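PDB 2PSB: YerB protein from Bacillus subtilis, which is a putative membrane lipoprotein of unknown function that interacts with PcrA, a partnership not essential for viability or for repair of UV-induced lesions. Local coordinates for residues A[179-187]-A[259-267]; A[29-37]-A[93-102]. All coordinates share one frame; numbering follows the deposited sequence.

Contact 1: A[179-187]-A[259-267]; sequences NESYNVRVD and LFQHGNVIE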
# COMPACT_ATOMS: atom_id res chain seq x y z
N ASN A 179 -13.14 15.79 -19.11
CA ASN A 179 -11.78 16.26 -19.33
C ASN A 179 -11.18 16.74 -18.01
O ASN A 179 -10.96 15.94 -17.10
CB ASN A 179 -11.78 17.39 -20.37
CG ASN A 179 -10.38 17.76 -20.84
OD1 ASN A 179 -10.21 18.61 -21.71
ND2 ASN A 179 -9.38 17.11 -20.26
N GLU A 180 -10.94 18.05 -17.92
CA GLU A 180 -10.38 18.65 -16.70
C GLU A 180 -9.10 17.96 -16.23
O GLU A 180 -8.73 16.90 -16.74
CB GLU A 180 -11.44 18.62 -15.59
CG GLU A 180 -12.66 19.51 -15.83
CD GLU A 180 -13.34 19.26 -17.17
OE1 GLU A 180 -13.57 18.09 -17.53
OE2 GLU A 180 -13.67 20.25 -17.86
N SER A 181 -8.42 18.56 -15.25
CA SER A 181 -7.19 17.98 -14.71
C SER A 181 -6.75 18.64 -13.40
O SER A 181 -6.28 19.77 -13.40
CB SER A 181 -6.05 18.09 -15.74
OG SER A 181 -4.86 17.49 -15.25
N TYR A 182 -6.91 17.91 -12.30
CA TYR A 182 -6.54 18.40 -10.97
C TYR A 182 -5.43 17.56 -10.35
O TYR A 182 -5.46 16.32 -10.40
CB TYR A 182 -7.76 18.37 -10.05
CG TYR A 182 -8.83 19.36 -10.42
CD1 TYR A 182 -8.77 20.68 -9.97
CD2 TYR A 182 -9.90 18.99 -11.23
CE1 TYR A 182 -9.74 21.61 -10.32
CE2 TYR A 182 -10.88 19.91 -11.60
CZ TYR A 182 -10.79 21.22 -11.13
OH TYR A 182 -11.75 22.15 -11.47
N ASN A 183 -4.45 18.23 -9.76
CA ASN A 183 -3.34 17.54 -9.10
C ASN A 183 -3.55 17.69 -7.60
O ASN A 183 -4.31 18.55 -7.16
CB ASN A 183 -2.00 18.16 -9.51
CG ASN A 183 -1.74 18.06 -11.00
OD1 ASN A 183 -2.01 17.04 -11.63
ND2 ASN A 183 -1.19 19.13 -11.58
N VAL A 184 -2.89 16.85 -6.82
CA VAL A 184 -3.03 16.89 -5.38
C VAL A 184 -1.72 16.68 -4.63
O VAL A 184 -0.81 16.00 -5.12
CB VAL A 184 -4.05 15.82 -4.89
CG1 VAL A 184 -3.61 14.43 -5.36
CG2 VAL A 184 -4.17 15.85 -3.38
N ARG A 185 -1.63 17.29 -3.45
CA ARG A 185 -0.47 17.19 -2.58
C ARG A 185 -0.95 16.75 -1.20
O ARG A 185 -2.06 17.07 -0.79
CB ARG A 185 0.23 18.55 -2.46
CG ARG A 185 1.01 18.98 -3.70
CD ARG A 185 0.12 19.52 -4.81
NE ARG A 185 0.91 19.84 -6.00
CZ ARG A 185 1.26 18.95 -6.93
NH1 ARG A 185 1.98 19.34 -7.97
NH2 ARG A 185 0.88 17.69 -6.82
N VAL A 186 -0.11 16.00 -0.49
CA VAL A 186 -0.44 15.51 0.84
C VAL A 186 0.73 15.82 1.75
O VAL A 186 1.86 15.40 1.50
CB VAL A 186 -0.69 13.98 0.84
CG1 VAL A 186 -1.17 13.52 2.21
CG2 VAL A 186 -1.70 13.62 -0.25
N ASP A 187 0.47 16.57 2.81
CA ASP A 187 1.52 16.92 3.75
C ASP A 187 1.36 16.16 5.05
O ASP A 187 0.37 16.32 5.76
CB ASP A 187 1.52 18.42 4.02
CG ASP A 187 2.43 18.79 5.17
OD1 ASP A 187 3.61 18.39 5.15
OD2 ASP A 187 1.95 19.49 6.08
N LEU A 259 -11.29 11.29 -3.95
CA LEU A 259 -10.94 10.34 -4.99
C LEU A 259 -10.54 11.07 -6.26
O LEU A 259 -11.33 11.83 -6.82
CB LEU A 259 -12.13 9.42 -5.25
CG LEU A 259 -11.92 8.28 -6.26
CD1 LEU A 259 -10.79 7.32 -5.77
CD2 LEU A 259 -13.23 7.54 -6.42
N PHE A 260 -9.31 10.83 -6.71
CA PHE A 260 -8.77 11.45 -7.91
C PHE A 260 -8.52 10.44 -9.00
O PHE A 260 -7.70 9.52 -8.84
CB PHE A 260 -7.45 12.17 -7.64
CG PHE A 260 -7.53 13.21 -6.57
CD1 PHE A 260 -7.60 12.86 -5.23
CD2 PHE A 260 -7.52 14.57 -6.91
CE1 PHE A 260 -7.66 13.83 -4.24
CE2 PHE A 260 -7.59 15.55 -5.92
CZ PHE A 260 -7.66 15.18 -4.59
N GLN A 261 -9.20 10.62 -10.13
CA GLN A 261 -9.05 9.74 -11.28
C GLN A 261 -9.35 10.57 -12.53
O GLN A 261 -10.23 11.43 -12.52
CB GLN A 261 -10.01 8.55 -11.16
CG GLN A 261 -11.27 8.86 -10.37
CD GLN A 261 -12.25 7.70 -10.31
OE1 GLN A 261 -11.91 6.59 -9.90
NE2 GLN A 261 -13.48 7.96 -10.71
N HIS A 262 -8.60 10.34 -13.60
CA HIS A 262 -8.80 11.08 -14.84
C HIS A 262 -8.70 12.60 -14.65
O HIS A 262 -9.48 13.35 -15.23
CB HIS A 262 -10.16 10.74 -15.44
CG HIS A 262 -10.25 9.35 -15.98
ND1 HIS A 262 -11.44 8.67 -16.10
CD2 HIS A 262 -9.29 8.51 -16.45
CE1 HIS A 262 -11.21 7.47 -16.61
NE2 HIS A 262 -9.91 7.35 -16.83
N GLY A 263 -7.76 13.05 -13.84
CA GLY A 263 -7.62 14.47 -13.62
C GLY A 263 -8.78 15.01 -12.80
O GLY A 263 -8.75 16.15 -12.35
N ASN A 264 -9.79 14.17 -12.61
CA ASN A 264 -10.96 14.56 -11.84
C ASN A 264 -10.73 14.40 -10.35
O ASN A 264 -9.83 13.70 -9.92
CB ASN A 264 -12.19 13.73 -12.23
CG ASN A 264 -12.80 14.17 -13.54
OD1 ASN A 264 -12.13 14.23 -14.56
ND2 ASN A 264 -14.10 14.47 -13.51
N VAL A 265 -11.57 15.07 -9.57
CA VAL A 265 -11.53 15.01 -8.12
C VAL A 265 -12.97 14.75 -7.70
O VAL A 265 -13.91 15.23 -8.35
CB VAL A 265 -11.03 16.34 -7.50
CG1 VAL A 265 -11.87 17.49 -7.99
CG2 VAL A 265 -11.09 16.26 -5.98
N ILE A 266 -13.16 13.98 -6.64
CA ILE A 266 -14.50 13.65 -6.17
C ILE A 266 -14.49 13.65 -4.66
O ILE A 266 -13.67 12.96 -4.04
CB ILE A 266 -14.93 12.24 -6.62
CG1 ILE A 266 -14.88 12.14 -8.15
CG2 ILE A 266 -16.33 11.93 -6.11
CD1 ILE A 266 -15.14 10.75 -8.68
N GLU A 267 -15.38 14.43 -4.06
CA GLU A 267 -15.46 14.46 -2.61
C GLU A 267 -16.23 13.21 -2.23
O GLU A 267 -17.25 12.90 -2.84
CB GLU A 267 -16.19 15.70 -2.12
CG GLU A 267 -15.27 16.80 -1.61
CD GLU A 267 -16.02 17.88 -0.85
OE1 GLU A 267 -16.66 18.74 -1.51
OE2 GLU A 267 -15.99 17.85 0.40
O HOH W 1 -7.07 14.37 -10.07
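Tyr182 and Val184 pack against Gly263, Val265 and Phe260 where the start of strand 183-187 and the chain before it cross a beta hairpin. The hairpin joins strands 255-261 and 264-273 through a type I' turn from Gln261 to Asn264. The contact is partly buried and lies between two sheets. One direct hydrogen bond is made, near the turn. Tyr182 N donates to Gly263 O at 2.5 Å, in the carbonyl plane and on a lone pair, with a bent N-H...O angle of 143°. A water adds a second link, donating to Tyr182 O and to Asn264 O. Gly263 sits so close to Ser181 that a CB would clash with Ser181 CA; its positive phi also suits glycine.

Val265 CG1 lies over one face of the Tyr182 ring, 4.1 Å from CD2. Val184 CB sits over a face of the Phe260 ring, offset toward the CZ and CE2 side, 4.0 Å from the centroid, as a CH-pi contact. Phe260 CG stands anti to its carbonyl carbon (chi1 -57°), which carries the ring to Val184. Ile233 touches both Val184 and Phe260. An alanine here in place of Phe260 would probably leave Val184 CB without the ring face it lies on and open a gap beside Ile233. The backbones are thus held by one direct bond and one shared water, while the side chains meet through apolar contacts over the two rings.

Contact 2: A[29-37]-A[93-102]; sequences ERRPVAVVV and SNGFDSIFVH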
# COMPACT_ATOMS: atom_id res chain seq x y z
N GLU A 29 -5.77 -17.20 -10.02
CA GLU A 29 -5.71 -17.96 -8.78
C GLU A 29 -4.52 -17.60 -7.91
O GLU A 29 -4.35 -18.16 -6.84
CB GLU A 29 -5.71 -19.45 -9.10
CG GLU A 29 -7.04 -19.95 -9.59
CD GLU A 29 -6.94 -21.31 -10.24
OE1 GLU A 29 -6.49 -21.38 -11.41
OE2 GLU A 29 -7.29 -22.31 -9.58
N ARG A 30 -3.70 -16.66 -8.37
CA ARG A 30 -2.54 -16.26 -7.59
C ARG A 30 -2.96 -15.46 -6.36
O ARG A 30 -3.53 -14.37 -6.48
CB ARG A 30 -1.58 -15.44 -8.45
CG ARG A 30 -0.24 -15.22 -7.79
CD ARG A 30 0.81 -14.87 -8.83
NE ARG A 30 0.41 -13.70 -9.59
CZ ARG A 30 1.00 -13.30 -10.71
NH1 ARG A 30 2.03 -14.00 -11.20
NH2 ARG A 30 0.56 -12.23 -11.35
N ARG A 31 -2.68 -16.01 -5.19
CA ARG A 31 -3.02 -15.36 -3.94
C ARG A 31 -2.28 -14.04 -3.77
O ARG A 31 -1.10 -13.94 -4.08
CB ARG A 31 -2.68 -16.29 -2.77
CG ARG A 31 -3.11 -15.76 -1.43
CD ARG A 31 -2.85 -16.76 -0.35
NE ARG A 31 -3.31 -16.26 0.95
CZ ARG A 31 -3.10 -16.89 2.10
NH1 ARG A 31 -2.45 -18.04 2.10
NH2 ARG A 31 -3.55 -16.37 3.23
N PRO A 32 -2.98 -13.01 -3.27
CA PRO A 32 -2.35 -11.70 -3.07
C PRO A 32 -1.21 -11.78 -2.05
O PRO A 32 -1.27 -12.55 -1.09
CB PRO A 32 -3.51 -10.84 -2.55
CG PRO A 32 -4.71 -11.45 -3.20
CD PRO A 32 -4.43 -12.93 -3.02
N VAL A 33 -0.17 -10.98 -2.29
CA VAL A 33 0.98 -10.89 -1.40
C VAL A 33 1.06 -9.41 -0.99
O VAL A 33 1.22 -8.53 -1.84
CB VAL A 33 2.30 -11.33 -2.11
CG1 VAL A 33 3.50 -11.12 -1.18
CG2 VAL A 33 2.21 -12.81 -2.50
N ALA A 34 0.92 -9.15 0.31
CA ALA A 34 0.97 -7.79 0.86
C ALA A 34 2.28 -7.58 1.62
O ALA A 34 2.50 -8.19 2.66
CB ALA A 34 -0.22 -7.56 1.81
N VAL A 35 3.12 -6.69 1.11
CA VAL A 35 4.41 -6.42 1.74
C VAL A 35 4.48 -5.05 2.42
O VAL A 35 4.11 -4.03 1.84
CB VAL A 35 5.56 -6.49 0.70
CG1 VAL A 35 6.89 -6.44 1.40
CG2 VAL A 35 5.43 -7.73 -0.17
N VAL A 36 4.96 -5.04 3.66
CA VAL A 36 5.13 -3.78 4.37
C VAL A 36 6.43 -3.19 3.86
O VAL A 36 7.50 -3.75 4.06
CB VAL A 36 5.26 -3.98 5.87
CG1 VAL A 36 5.73 -2.68 6.52
CG2 VAL A 36 3.92 -4.41 6.45
N VAL A 37 6.33 -2.04 3.19
CA VAL A 37 7.51 -1.42 2.61
C VAL A 37 7.94 -0.10 3.27
O VAL A 37 7.15 0.84 3.43
CB VAL A 37 7.32 -1.20 1.09
CG1 VAL A 37 8.53 -0.51 0.49
CG2 VAL A 37 7.08 -2.54 0.40
N SER A 93 -4.12 -5.73 4.91
CA SER A 93 -3.68 -6.91 4.17
C SER A 93 -4.81 -7.92 4.09
O SER A 93 -5.06 -8.50 3.04
CB SER A 93 -2.48 -7.55 4.86
OG SER A 93 -2.03 -8.68 4.15
N ASN A 94 -5.49 -8.11 5.22
CA ASN A 94 -6.59 -9.07 5.33
C ASN A 94 -7.77 -8.78 4.42
O ASN A 94 -8.56 -9.67 4.13
CB ASN A 94 -7.06 -9.14 6.79
CG ASN A 94 -6.20 -10.05 7.63
OD1 ASN A 94 -6.28 -10.04 8.86
ND2 ASN A 94 -5.38 -10.86 6.98
N GLY A 95 -7.90 -7.54 3.96
CA GLY A 95 -8.99 -7.22 3.07
C GLY A 95 -8.95 -8.13 1.86
O GLY A 95 -9.94 -8.27 1.15
N PHE A 96 -7.79 -8.75 1.63
CA PHE A 96 -7.59 -9.65 0.51
C PHE A 96 -7.03 -11.00 0.96
O PHE A 96 -6.61 -11.80 0.12
CB PHE A 96 -6.64 -9.00 -0.50
CG PHE A 96 -7.01 -7.59 -0.85
CD1 PHE A 96 -6.64 -6.54 -0.01
CD2 PHE A 96 -7.76 -7.31 -1.98
CE1 PHE A 96 -7.03 -5.22 -0.30
CE2 PHE A 96 -8.16 -6.00 -2.27
CZ PHE A 96 -7.79 -4.96 -1.43
N ASP A 97 -7.01 -11.24 2.27
CA ASP A 97 -6.50 -12.50 2.85
C ASP A 97 -5.12 -12.80 2.27
O ASP A 97 -4.76 -13.95 2.00
CB ASP A 97 -7.48 -13.65 2.55
CG ASP A 97 -7.15 -14.91 3.33
OD1 ASP A 97 -6.92 -14.81 4.55
OD2 ASP A 97 -7.14 -16.01 2.72
N SER A 98 -4.34 -11.74 2.10
CA SER A 98 -3.02 -11.85 1.53
C SER A 98 -1.97 -12.39 2.47
O SER A 98 -2.09 -12.30 3.69
CB SER A 98 -2.54 -10.48 1.03
OG SER A 98 -3.51 -9.46 1.23
N ILE A 99 -0.94 -12.98 1.88
CA ILE A 99 0.19 -13.48 2.63
C ILE A 99 0.86 -12.18 3.07
O ILE A 99 1.22 -11.34 2.24
CB ILE A 99 1.14 -14.28 1.71
CG1 ILE A 99 0.50 -15.63 1.39
CG2 ILE A 99 2.51 -14.44 2.37
CD1 ILE A 99 1.16 -16.37 0.23
N PHE A 100 0.98 -12.01 4.39
CA PHE A 100 1.54 -10.81 4.99
C PHE A 100 3.05 -10.88 5.19
O PHE A 100 3.55 -11.63 6.03
CB PHE A 100 0.86 -10.58 6.34
CG PHE A 100 1.11 -9.23 6.92
CD1 PHE A 100 0.63 -8.08 6.29
CD2 PHE A 100 1.80 -9.10 8.13
CE1 PHE A 100 0.82 -6.81 6.85
CE2 PHE A 100 1.99 -7.82 8.70
CZ PHE A 100 1.50 -6.68 8.06
N VAL A 101 3.78 -10.08 4.42
CA VAL A 101 5.23 -10.07 4.52
C VAL A 101 5.68 -8.80 5.23
O VAL A 101 5.18 -7.71 4.94
CB VAL A 101 5.87 -10.14 3.13
CG1 VAL A 101 7.39 -10.26 3.26
CG2 VAL A 101 5.31 -11.34 2.38
N HIS A 102 6.60 -8.96 6.18
CA HIS A 102 7.09 -7.82 6.95
C HIS A 102 8.44 -8.11 7.60
O HIS A 102 9.12 -9.08 7.25
CB HIS A 102 6.09 -7.46 8.04
CG HIS A 102 5.86 -8.55 9.04
ND1 HIS A 102 5.37 -9.79 8.68
CD2 HIS A 102 6.06 -8.60 10.37
CE1 HIS A 102 5.28 -10.55 9.75
NE2 HIS A 102 5.70 -9.86 10.79
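Arg31 reaches the 93-102 segment at Asp97, just ahead of parallel strands 33-37 and 99-102. Its extended chain has CG anti to the backbone N (chi1 -175°). NE and NH2 grip Asp97 O side-on, 2.9 Å from Arg31 NE and in the guanidinium plane. The Asp97 carboxylate makes only a long salt bridge, Asp97 OD2 lying 3.6 Å from Arg31 NH2 and well out of that plane, so it acts through charge alone. Asp119 forms a salt bridge with NH2, and Arg31 NH1 donates to Lys160 O. Ile99 CG1 covers one guanidinium face.

Four backbone bonds join the segments, the first from Ile99 N to Pro32 O just before strand 33-37. Ala34 N donates to Ile99 O, Val101 N to Ala34 O, and Val36 N to Val101 O.

Val33 CG1 meets Val101 CG2, and Val35 lies alongside Val101, all on one face with Ile99. On the other, Ala34 CB touches Ser93 OG, and Val36 CG2 reaches Phe100 CZ at 3.7 Å. Ser98 OG donates to Ser93 O. Pro32 CG meets Phe96 CB, not the ring.

Strand 33-37 also pairs antiparallel with 65-71, and 99-102 parallel with 120-122. This is typical of parallel neighbours inside a mixed beta sheet.

Contact 2 is the core contact of the two. Nearly all its touching residues are buried, and its centre lies about 10 Å from the centre of the chain. Contact 1 is partly buried, its centre about 19 Å from the centre of the chain, on the opposite side. The two do not touch. They share no strand: contact 2 joins 33-37 to 99-102, whereas contact 1 brings 183-187, from a six-stranded antiparallel sheet, against the 255-261/264-273 hairpin. That hairpin and the strands of contact 2 still belong to one connected strand network. Regular backbone bonding and a multiply bonded arginine mark contact 2. Contact 1 relies on ring faces, one direct bond and a water.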